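Putative OmpA family lipoprotein (Burkholderia cenocepacia, PDB 5LKW) binds diaminopimelic acid, a component of peptidoglycan, through its OmpA-like domain and probably acts in the Tol-Pal system in outer membrane invagination and integrity. Local coordinates at residues 62-65 / 66-70; 72-75 / 76-79; 83-87 / 88-92; 105-108 / 109-112. One frame throughout, in Å; residues are numbered along the deposited sequence.

Overall arrangement
From the N terminus, the chain passes strand 17-19, helix 32-44 and strand 50-55 before entering helix 62-82, where contacts 1 and 2 follow in series with centres about 14 Å apart; both reach the bound diaminopimelic acid. Contact 3 turns the chain out of that helix into strand 90-96, completing a beta-alpha-beta unit, and packs back on contact 2 through R77 with M90 and A73 with A92, while Q70 of contact 1 reaches A92. Contact 4 opens helix 107-113, about 30 Å from contact 3 between centres and on the opposite side of the chain's centre. All four close only local turns, one after another, so none nests or crosses.

Contact 1: 62-65 / 66-70; sequences SEYN and LALGQ. With API (2,6-diaminopimelic acid), chain C.
N65 OD1 accepts a hydrogen bond from the ligand, with 2.9 Å between it and the amino nitrogen N of diaminopimelic acid. The residue sits in the first turn of helix 62-82, the helix of the beta-alpha-beta unit between strands 50-55 and 90-96 in this OmpA-like domain, and this end of the helix forms one wall of the ligand pocket. With CG beside its backbone N and anti to the carbonyl carbon (chi1 -80°), the N65 amide is turned back toward the start of the helix, where ND2 is held by the carbonyl of R59. That bond fixes which way the amide faces and leaves OD1 directed at the ligand.

L68, nearly one turn on, packs its CD2 methyl against the ligand's carboxylate, 3.3 Å from its carbon C. The same methyl meets the Y64 ring obliquely, 4.1 Å from CE2, so a single leucine branch touches both the ring and the ligand. Y64 itself is anchored at its far end, OH being hydrogen-bonded to D23, another pocket residue.

Ordinary i to i+4 helical bonds carry the backbone through the contact. L68 N reaches Y64 O at 2.8 Å and joins the two residues whose side chains meet outside the helix. G69 N gives a 2.7 Å bond to N65 O. Toward strand 90-96, L66 O also accepts from S94 OG, and Q70 NE2 donates to A92 O.

Contact 2: 72-75 / 76-79; sequences RAEA and VRRA. With API (2,6-diaminopimelic acid), chain C.
The carboxylate site for diaminopimelic acid is reached from the middle of helix 62-82 by R72, whose extended chain presents the guanidinium end-on. NH1 donates to ligand O at 3.0 Å and NH2 to ligand OXT at 2.6 Å, a two-pronged grip in which OXT lies near the guanidinium plane, at its edge. R72 is itself positioned by the protein: NE bonds to the carbonyl of S24 and NH1 also to that of N55, which leaves the group little freedom to rotate.

Behind R72 the helix continues by i to i+4 bonds, V76 N to R72 O and R77 N to A73 O among them. As the crossover helix of the beta-alpha-beta unit, it lays A73, V76 and R77 against I52 of strand 50-55, and V76 and A79 also touch M35 of helix 32-44.

Beside strand 90-96, where both touch A92, E74 and R77 run side by side and point the same way. The R77 guanidinium rests one face on the aliphatic part of E74, with CG 3.8 Å from NH2; E74 OE2 and R77 NH1, at 4.2 Å, are too far apart for a salt bridge, and OE2 instead accepts from Q70. R78 folds back at chi3 (83°), which places A75 CA over one face of its guanidinium, 3.6 Å from NH2.

Contact 3: 83-87 / 88-92; sequences LGVND and SQMEA
M90 keeps CG beside its backbone N (chi1 -71°) and bends at chi3 (-59°), which curls its thioether back over V85. There SD lies 3.7 Å from V85 CG1, the two side chains crossing at a slant, and CE comes to 3.8 Å from N86 O. M80 touches both residues from the last turns of helix 62-82, while A39 and L42 of helix 32-44 meet V85, so the pair is built into the core beneath the turn.

A polar bond runs alongside: N86 ND2 donates to Q89 OE1 at 3.1 Å in an almost straight bond (172°) that lies in the carbonyl plane of Q89 and close to the amide plane of N86. The other end of the Q89 amide, NE2, bonds to the carbonyls of R48 and L42; with both ends engaged, the amide is fixed in its rotation.

Backbone bonds tighten the bend: Q89 N reaches N86 O at 2.9 Å, and M90 N reaches D87 O at 3.1 Å. The result is a short 3-10 turn joining helix to strand. It follows the Schellman motif that ends helix 62-82, with G84 at C-prime, and leads directly into strand 90-96 of the beta-alpha-beta unit.

Contact 4: 105-108 / 109-112; sequences HDEA and SWAQ
One face of the W110 indole is covered by the backbone entering its own helix. D106 O stands 3.1 Å above the ring plane, toward the rim, and comes to 3.2 Å from CG; H105 C approaches obliquely, 3.8 Å from CZ2. At the edge, NE1 is hydrogen-bonded to E58, which also accepts from H105 ND1 and so ties both residues to the neighbouring loop. The E107 side chain slants across that of W110, the carboxylate plane turned 67° from the ring, with OE1 4.1 Å from CE3.

This is the start of helix 107-113, and D106 is its N-cap. Having CG between the backbone N and the carbonyl carbon (chi1 57°) turns the carboxylate toward the helix's first turn, where OD1 takes two bonds from one residue: S109 N at 2.9 Å and S109 OG at 2.8 Å. The hydroxyl comes in on the syn side, 28° out of the carboxylate plane. The carbonyl of D106 that lies over the indole also accepts from W110 N at 2.9 Å. Further along, A108 O receives Q112 N and, more weakly, Q112 NE2 at 3.1 Å, the extended Q112 side chain lying alongside the turn so that NE2 comes near A108 O.

Contact 1: 62-65 / 66-70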
loop_
_atom_site.group_PDB
_atom_site.type_symbol
_atom_site.label_atom_id
_atom_site.label_comp_id
_atom_site.label_asym_id
_atom_site.label_seq_id
_atom_site.Cartn_x
_atom_site.Cartn_y
_atom_site.Cartn_z
ATOM N N SER A 62 3.286 -15.293 12.636
ATOM C CA SER A 62 2.200 -14.348 12.644
ATOM C C SER A 62 2.650 -12.950 13.088
ATOM O O SER A 62 2.385 -11.959 12.415
ATOM C CB SER A 62 1.089 -14.848 13.553
ATOM O OG SER A 62 -0.005 -13.987 13.456
ATOM N N GLU A 63 3.327 -12.879 14.230
ATOM C CA GLU A 63 3.840 -11.603 14.743
ATOM C C GLU A 63 4.880 -10.970 13.838
ATOM O O GLU A 63 4.864 -9.751 13.682
ATOM C CB GLU A 63 4.340 -11.746 16.192
ATOM C CG GLU A 63 3.155 -11.766 17.176
ATOM C CD GLU A 63 3.401 -12.557 18.477
ATOM O OE1 GLU A 63 4.513 -13.137 18.655
ATOM O OE2 GLU A 63 2.465 -12.610 19.336
ATOM N N TYR A 64 5.795 -11.764 13.261
ATOM C CA TYR A 64 6.774 -11.190 12.333
ATOM C C TYR A 64 6.075 -10.383 11.175
ATOM O O TYR A 64 6.434 -9.221 10.869
ATOM C CB TYR A 64 7.752 -12.257 11.772
ATOM C CG TYR A 64 8.846 -11.658 10.909
ATOM C CD1 TYR A 64 10.032 -11.214 11.482
ATOM C CD2 TYR A 64 8.676 -11.501 9.519
ATOM C CE1 TYR A 64 11.057 -10.642 10.698
ATOM C CE2 TYR A 64 9.669 -10.896 8.726
ATOM C CZ TYR A 64 10.861 -10.467 9.329
ATOM O OH TYR A 64 11.877 -9.871 8.588
ATOM N N ASN A 65 5.092 -11.032 10.562
ATOM C CA ASN A 65 4.428 -10.546 9.371
ATOM C C ASN A 65 3.424 -9.440 9.651
ATOM O O ASN A 65 3.204 -8.565 8.818
ATOM C CB ASN A 65 3.694 -11.690 8.699
ATOM C CG ASN A 65 4.644 -12.556 7.880
ATOM O OD1 ASN A 65 5.379 -12.028 7.030
ATOM N ND2 ASN A 65 4.677 -13.882 8.162
ATOM N N LEU A 66 2.835 -9.476 10.832
ATOM C CA LEU A 66 2.102 -8.317 11.292
ATOM C C LEU A 66 3.029 -7.095 11.359
ATOM O O LEU A 66 2.654 -6.035 10.888
ATOM C CB LEU A 66 1.454 -8.600 12.672
ATOM C CG LEU A 66 0.272 -7.700 12.952
ATOM C CD1 LEU A 66 -1.049 -8.195 12.207
ATOM C CD2 LEU A 66 0.082 -7.550 14.495
ATOM N N ALA A 67 4.211 -7.244 11.970
ATOM C CA ALA A 67 5.189 -6.145 12.069
ATOM C C ALA A 67 5.663 -5.703 10.673
ATOM O O ALA A 67 5.684 -4.517 10.375
ATOM C CB ALA A 67 6.383 -6.547 12.937
ATOM N N LEU A 68 6.002 -6.684 9.818
ATOM C CA LEU A 68 6.386 -6.418 8.439
ATOM C C LEU A 68 5.259 -5.682 7.658
ATOM O O LEU A 68 5.484 -4.626 7.012
ATOM C CB LEU A 68 6.796 -7.746 7.754
ATOM C CG LEU A 68 7.150 -7.628 6.259
ATOM C CD1 LEU A 68 8.229 -6.547 6.046
ATOM C CD2 LEU A 68 7.639 -8.987 5.740
ATOM N N GLY A 69 4.053 -6.213 7.702
ATOM C CA GLY A 69 2.931 -5.510 7.051
ATOM C C GLY A 69 2.822 -4.051 7.507
ATOM O O GLY A 69 2.595 -3.184 6.698
ATOM N N GLN A 70 2.966 -3.789 8.816
ATOM C CA GLN A 70 2.898 -2.417 9.346
ATOM C C GLN A 70 3.942 -1.527 8.708
ATOM O O GLN A 70 3.644 -0.405 8.246
ATOM C CB GLN A 70 2.941 -2.384 10.914
ATOM C CG GLN A 70 2.633 -1.012 11.505
ATOM C CD GLN A 70 1.256 -0.434 11.126
ATOM O OE1 GLN A 70 0.260 -1.135 11.094
ATOM N NE2 GLN A 70 1.200 0.884 10.916
HETATM C C API C . 7.426 -11.237 3.363
HETATM C CA API C . 7.869 -12.313 4.325
HETATM C C3 API C . 8.892 -13.337 3.835
HETATM C C4 API C . 9.193 -14.316 4.989
HETATM C C5 API C . 10.689 -14.528 5.290
HETATM C C6 API C . 10.968 -15.362 6.554
HETATM O O API C . 6.215 -11.087 3.282
HETATM O OXT API C . 8.179 -10.506 2.679
HETATM N N API C . 6.655 -13.051 4.669
#

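Contact 2: 72-75 / 76-79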
loop_
_atom_site.group_PDB
_atom_site.type_symbol
_atom_site.label_atom_id
_atom_site.label_comp_id
_atom_site.label_asym_id
_atom_site.label_seq_id
_atom_site.Cartn_x
_atom_site.Cartn_y
_atom_site.Cartn_z
ATOM N N ARG A 72 5.534 -1.908 5.855
ATOM C CA ARG A 72 5.060 -1.675 4.451
ATOM C C ARG A 72 3.986 -0.552 4.360
ATOM O O ARG A 72 4.061 0.346 3.520
ATOM C CB ARG A 72 4.533 -3.001 3.880
ATOM C CG ARG A 72 5.647 -4.049 3.704
ATOM C CD ARG A 72 5.220 -5.353 3.040
ATOM N NE ARG A 72 6.413 -6.114 2.631
ATOM C CZ ARG A 72 6.500 -7.448 2.550
ATOM N NH1 ARG A 72 5.464 -8.260 2.808
ATOM N NH2 ARG A 72 7.637 -7.986 2.183
ATOM N N ALA A 73 2.999 -0.561 5.238
ATOM C CA ALA A 73 1.956 0.471 5.107
ATOM C C ALA A 73 2.560 1.877 5.416
ATOM O O ALA A 73 2.188 2.905 4.771
ATOM C CB ALA A 73 0.732 0.127 5.976
ATOM N N GLU A 74 3.537 1.887 6.314
ATOM C CA GLU A 74 4.171 3.101 6.847
ATOM C C GLU A 74 5.134 3.673 5.839
ATOM O O GLU A 74 5.131 4.898 5.606
ATOM C CB GLU A 74 4.849 2.851 8.204
ATOM C CG GLU A 74 3.820 2.688 9.346
ATOM C CD GLU A 74 4.427 2.396 10.733
ATOM O OE1 GLU A 74 5.628 2.000 10.831
ATOM O OE2 GLU A 74 3.652 2.529 11.716
ATOM N N ALA A 75 5.918 2.780 5.203
ATOM C CA ALA A 75 6.708 3.122 4.028
ATOM C C ALA A 75 5.907 3.867 2.916
ATOM O O ALA A 75 6.388 4.844 2.348
ATOM C CB ALA A 75 7.443 1.868 3.492
ATOM N N VAL A 76 4.681 3.429 2.614
ATOM C CA VAL A 76 3.832 4.078 1.606
ATOM C C VAL A 76 3.286 5.448 2.127
ATOM O O VAL A 76 3.324 6.456 1.420
ATOM C CB VAL A 76 2.659 3.153 1.195
ATOM C CG1 VAL A 76 1.671 3.887 0.283
ATOM C CG2 VAL A 76 3.175 1.798 0.547
ATOM N N ARG A 77 2.757 5.440 3.327
ATOM C CA ARG A 77 2.286 6.674 4.028
ATOM C C ARG A 77 3.404 7.710 4.058
ATOM O O ARG A 77 3.221 8.843 3.626
ATOM C CB ARG A 77 1.769 6.342 5.449
ATOM C CG ARG A 77 1.207 7.591 6.243
ATOM C CD ARG A 77 1.110 7.345 7.737
ATOM N NE ARG A 77 2.474 7.184 8.238
ATOM C CZ ARG A 77 2.836 6.577 9.365
ATOM N NH1 ARG A 77 1.936 6.047 10.193
ATOM N NH2 ARG A 77 4.134 6.495 9.649
ATOM N N ARG A 78 4.591 7.282 4.482
ATOM C CA ARG A 78 5.756 8.144 4.543
ATOM C C ARG A 78 6.110 8.762 3.189
ATOM O O ARG A 78 6.375 9.979 3.084
ATOM C CB ARG A 78 6.940 7.348 5.107
ATOM C CG ARG A 78 8.302 7.902 4.739
ATOM C CD ARG A 78 9.396 7.360 5.665
ATOM N NE ARG A 78 9.843 6.050 5.219
ATOM C CZ ARG A 78 9.543 4.887 5.807
ATOM N NH1 ARG A 78 8.784 4.835 6.902
ATOM N NH2 ARG A 78 10.015 3.761 5.279
ATOM N N ALA A 79 6.130 7.938 2.141
ATOM C CA ALA A 79 6.363 8.439 0.777
ATOM C C ALA A 79 5.323 9.447 0.360
ATOM O O ALA A 79 5.627 10.368 -0.389
ATOM C CB ALA A 79 6.375 7.284 -0.250
HETATM C C API C . 7.426 -11.237 3.363
HETATM C CA API C . 7.869 -12.313 4.325
HETATM C C3 API C . 8.892 -13.337 3.835
HETATM C C4 API C . 9.193 -14.316 4.989
HETATM C C5 API C . 10.689 -14.528 5.290
HETATM C C6 API C . 10.968 -15.362 6.554
HETATM O O API C . 6.215 -11.087 3.282
HETATM O OXT API C . 8.179 -10.506 2.679
HETATM N N API C . 6.655 -13.051 4.669
#

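Contact 3: 83-87 / 88-92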
loop_
_atom_site.group_PDB
_atom_site.type_symbol
_atom_site.label_atom_id
_atom_site.label_comp_id
_atom_site.label_asym_id
_atom_site.label_seq_id
_atom_site.Cartn_x
_atom_site.Cartn_y
_atom_site.Cartn_z
ATOM N N LEU A 83 5.511 13.854 0.176
ATOM C CA LEU A 83 4.975 14.647 -0.936
ATOM C C LEU A 83 3.933 15.667 -0.487
ATOM O O LEU A 83 3.291 16.293 -1.305
ATOM C CB LEU A 83 4.455 13.773 -2.075
ATOM C CG LEU A 83 5.512 12.853 -2.691
ATOM C CD1 LEU A 83 4.877 11.733 -3.465
ATOM C CD2 LEU A 83 6.533 13.609 -3.595
ATOM N N GLY A 84 3.775 15.823 0.816
ATOM C CA GLY A 84 2.863 16.858 1.375
ATOM C C GLY A 84 1.420 16.500 1.656
ATOM O O GLY A 84 0.595 17.407 1.893
ATOM N N VAL A 85 1.074 15.204 1.626
ATOM C CA VAL A 85 -0.262 14.787 2.049
ATOM C C VAL A 85 -0.366 14.955 3.567
ATOM O O VAL A 85 0.575 14.663 4.278
ATOM C CB VAL A 85 -0.601 13.289 1.651
ATOM C CG1 VAL A 85 -1.959 12.908 2.174
ATOM C CG2 VAL A 85 -0.551 13.090 0.143
ATOM N N ASN A 86 -1.507 15.452 4.054
ATOM C CA ASN A 86 -1.770 15.521 5.504
ATOM C C ASN A 86 -1.910 14.156 6.102
ATOM O O ASN A 86 -2.686 13.347 5.599
ATOM C CB ASN A 86 -3.120 16.189 5.789
ATOM C CG ASN A 86 -3.182 17.597 5.299
ATOM O OD1 ASN A 86 -2.585 18.483 5.896
ATOM N ND2 ASN A 86 -3.918 17.823 4.205
ATOM N N ASP A 87 -1.238 13.942 7.228
ATOM C CA ASP A 87 -1.402 12.734 8.036
ATOM C C ASP A 87 -2.851 12.407 8.306
ATOM O O ASP A 87 -3.196 11.216 8.417
ATOM C CB ASP A 87 -0.710 12.888 9.383
ATOM C CG ASP A 87 0.726 13.356 9.248
ATOM O OD1 ASP A 87 1.355 13.074 8.182
ATOM O OD2 ASP A 87 1.214 14.027 10.203
ATOM N N SER A 88 -3.690 13.453 8.471
ATOM C CA SER A 88 -5.116 13.259 8.748
ATOM C C SER A 88 -5.876 12.581 7.597
ATOM O O SER A 88 -6.991 12.113 7.790
ATOM C CB SER A 88 -5.814 14.593 9.060
ATOM O OG SER A 88 -5.997 15.318 7.851
ATOM N N GLN A 89 -5.311 12.526 6.393
ATOM C CA GLN A 89 -6.040 11.817 5.343
ATOM C C GLN A 89 -5.544 10.381 5.125
ATOM O O GLN A 89 -5.999 9.707 4.199
ATOM C CB GLN A 89 -6.052 12.592 4.041
ATOM C CG GLN A 89 -6.734 13.956 4.090
ATOM C CD GLN A 89 -6.433 14.751 2.826
ATOM O OE1 GLN A 89 -5.590 15.642 2.832
ATOM N NE2 GLN A 89 -7.053 14.366 1.716
ATOM N N MET A 90 -4.619 9.926 5.982
ATOM C CA MET A 90 -3.911 8.663 5.766
ATOM C C MET A 90 -3.907 7.868 7.042
ATOM O O MET A 90 -3.604 8.408 8.114
ATOM C CB MET A 90 -2.461 8.949 5.361
ATOM C CG MET A 90 -2.353 9.513 3.952
ATOM S SD MET A 90 -0.667 9.641 3.428
ATOM C CE MET A 90 -0.014 10.758 4.735
ATOM N N GLU A 91 -4.217 6.584 6.925
ATOM C CA GLU A 91 -4.098 5.680 8.066
ATOM C C GLU A 91 -3.317 4.426 7.609
ATOM O O GLU A 91 -3.712 3.800 6.621
ATOM C CB GLU A 91 -5.482 5.319 8.604
ATOM C CG GLU A 91 -5.425 4.549 9.955
ATOM C CD GLU A 91 -6.825 4.128 10.411
ATOM O OE1 GLU A 91 -7.789 4.651 9.820
ATOM O OE2 GLU A 91 -6.967 3.295 11.322
ATOM N N ALA A 92 -2.188 4.124 8.271
ATOM C CA ALA A 92 -1.368 2.927 7.913
ATOM C C ALA A 92 -1.780 1.792 8.843
ATOM O O ALA A 92 -1.653 1.921 10.058
ATOM C CB ALA A 92 0.106 3.203 8.087
#

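Contact 4: 105-108 / 109-112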
loop_
_atom_site.group_PDB
_atom_site.type_symbol
_atom_site.label_atom_id
_atom_site.label_comp_id
_atom_site.label_asym_id
_atom_site.label_seq_id
_atom_site.Cartn_x
_atom_site.Cartn_y
_atom_site.Cartn_z
ATOM N N HIS A 105 1.087 -21.655 -2.821
ATOM C CA HIS A 105 2.191 -21.811 -1.903
ATOM C C HIS A 105 3.399 -21.933 -2.806
ATOM O O HIS A 105 4.019 -22.986 -2.978
ATOM C CB HIS A 105 1.910 -22.982 -0.933
ATOM C CG HIS A 105 0.549 -22.911 -0.268
ATOM N ND1 HIS A 105 0.219 -21.951 0.667
ATOM C CD2 HIS A 105 -0.578 -23.659 -0.442
ATOM C CE1 HIS A 105 -1.031 -22.125 1.065
ATOM N NE2 HIS A 105 -1.544 -23.152 0.409
ATOM N N ASP A 106 3.702 -20.805 -3.443
ATOM C CA ASP A 106 4.779 -20.747 -4.386
ATOM C C ASP A 106 5.225 -19.282 -4.610
ATOM O O ASP A 106 4.579 -18.351 -4.113
ATOM C CB ASP A 106 4.371 -21.424 -5.687
ATOM C CG ASP A 106 3.089 -20.816 -6.312
ATOM O OD1 ASP A 106 2.733 -19.669 -6.036
ATOM O OD2 ASP A 106 2.415 -21.495 -7.115
ATOM N N GLU A 107 6.292 -19.099 -5.394
ATOM C CA GLU A 107 6.890 -17.760 -5.588
ATOM C C GLU A 107 5.883 -16.769 -6.133
ATOM O O GLU A 107 5.862 -15.632 -5.736
ATOM C CB GLU A 107 8.150 -17.801 -6.476
ATOM C CG GLU A 107 9.417 -18.539 -5.838
ATOM C CD GLU A 107 10.297 -17.649 -4.891
ATOM O OE1 GLU A 107 9.829 -16.610 -4.339
ATOM O OE2 GLU A 107 11.503 -17.996 -4.734
ATOM N N ALA A 108 5.049 -17.224 -7.051
ATOM C CA ALA A 108 4.056 -16.358 -7.703
ATOM C C ALA A 108 3.099 -15.840 -6.691
ATOM O O ALA A 108 2.904 -14.600 -6.629
ATOM C CB ALA A 108 3.297 -17.144 -8.792
ATOM N N SER A 109 2.444 -16.752 -5.913
ATOM C CA SER A 109 1.445 -16.303 -4.909
ATOM C C SER A 109 2.080 -15.451 -3.836
ATOM O O SER A 109 1.542 -14.435 -3.493
ATOM C CB SER A 109 0.647 -17.471 -4.298
ATOM O OG SER A 109 0.321 -18.321 -5.398
ATOM N N TRP A 110 3.241 -15.858 -3.341
ATOM C CA TRP A 110 3.879 -15.075 -2.302
ATOM C C TRP A 110 4.138 -13.628 -2.746
ATOM O O TRP A 110 3.962 -12.698 -1.945
ATOM C CB TRP A 110 5.191 -15.702 -1.885
ATOM C CG TRP A 110 4.985 -17.095 -1.228
ATOM C CD1 TRP A 110 3.868 -17.544 -0.596
ATOM C CD2 TRP A 110 5.924 -18.194 -1.201
ATOM N NE1 TRP A 110 4.056 -18.824 -0.127
ATOM C CE2 TRP A 110 5.297 -19.261 -0.494
ATOM C CE3 TRP A 110 7.235 -18.369 -1.678
ATOM C CZ2 TRP A 110 5.919 -20.526 -0.297
ATOM C CZ3 TRP A 110 7.866 -19.625 -1.466
ATOM C CH2 TRP A 110 7.212 -20.669 -0.753
ATOM N N ALA A 111 4.612 -13.468 -3.989
ATOM C CA ALA A 111 4.992 -12.145 -4.497
ATOM C C ALA A 111 3.781 -11.233 -4.593
ATOM O O ALA A 111 3.879 -10.008 -4.356
ATOM C CB ALA A 111 5.743 -12.253 -5.860
ATOM N N GLN A 112 2.641 -11.830 -4.938
ATOM C CA GLN A 112 1.379 -11.120 -5.053
ATOM C C GLN A 112 0.871 -10.623 -3.694
ATOM O O GLN A 112 0.026 -9.744 -3.662
ATOM C CB GLN A 112 0.358 -12.074 -5.652
ATOM C CG GLN A 112 0.707 -12.437 -7.175
ATOM C CD GLN A 112 -0.262 -13.438 -7.804
ATOM O OE1 GLN A 112 -1.484 -13.170 -7.880
ATOM N NE2 GLN A 112 0.268 -14.627 -8.226
#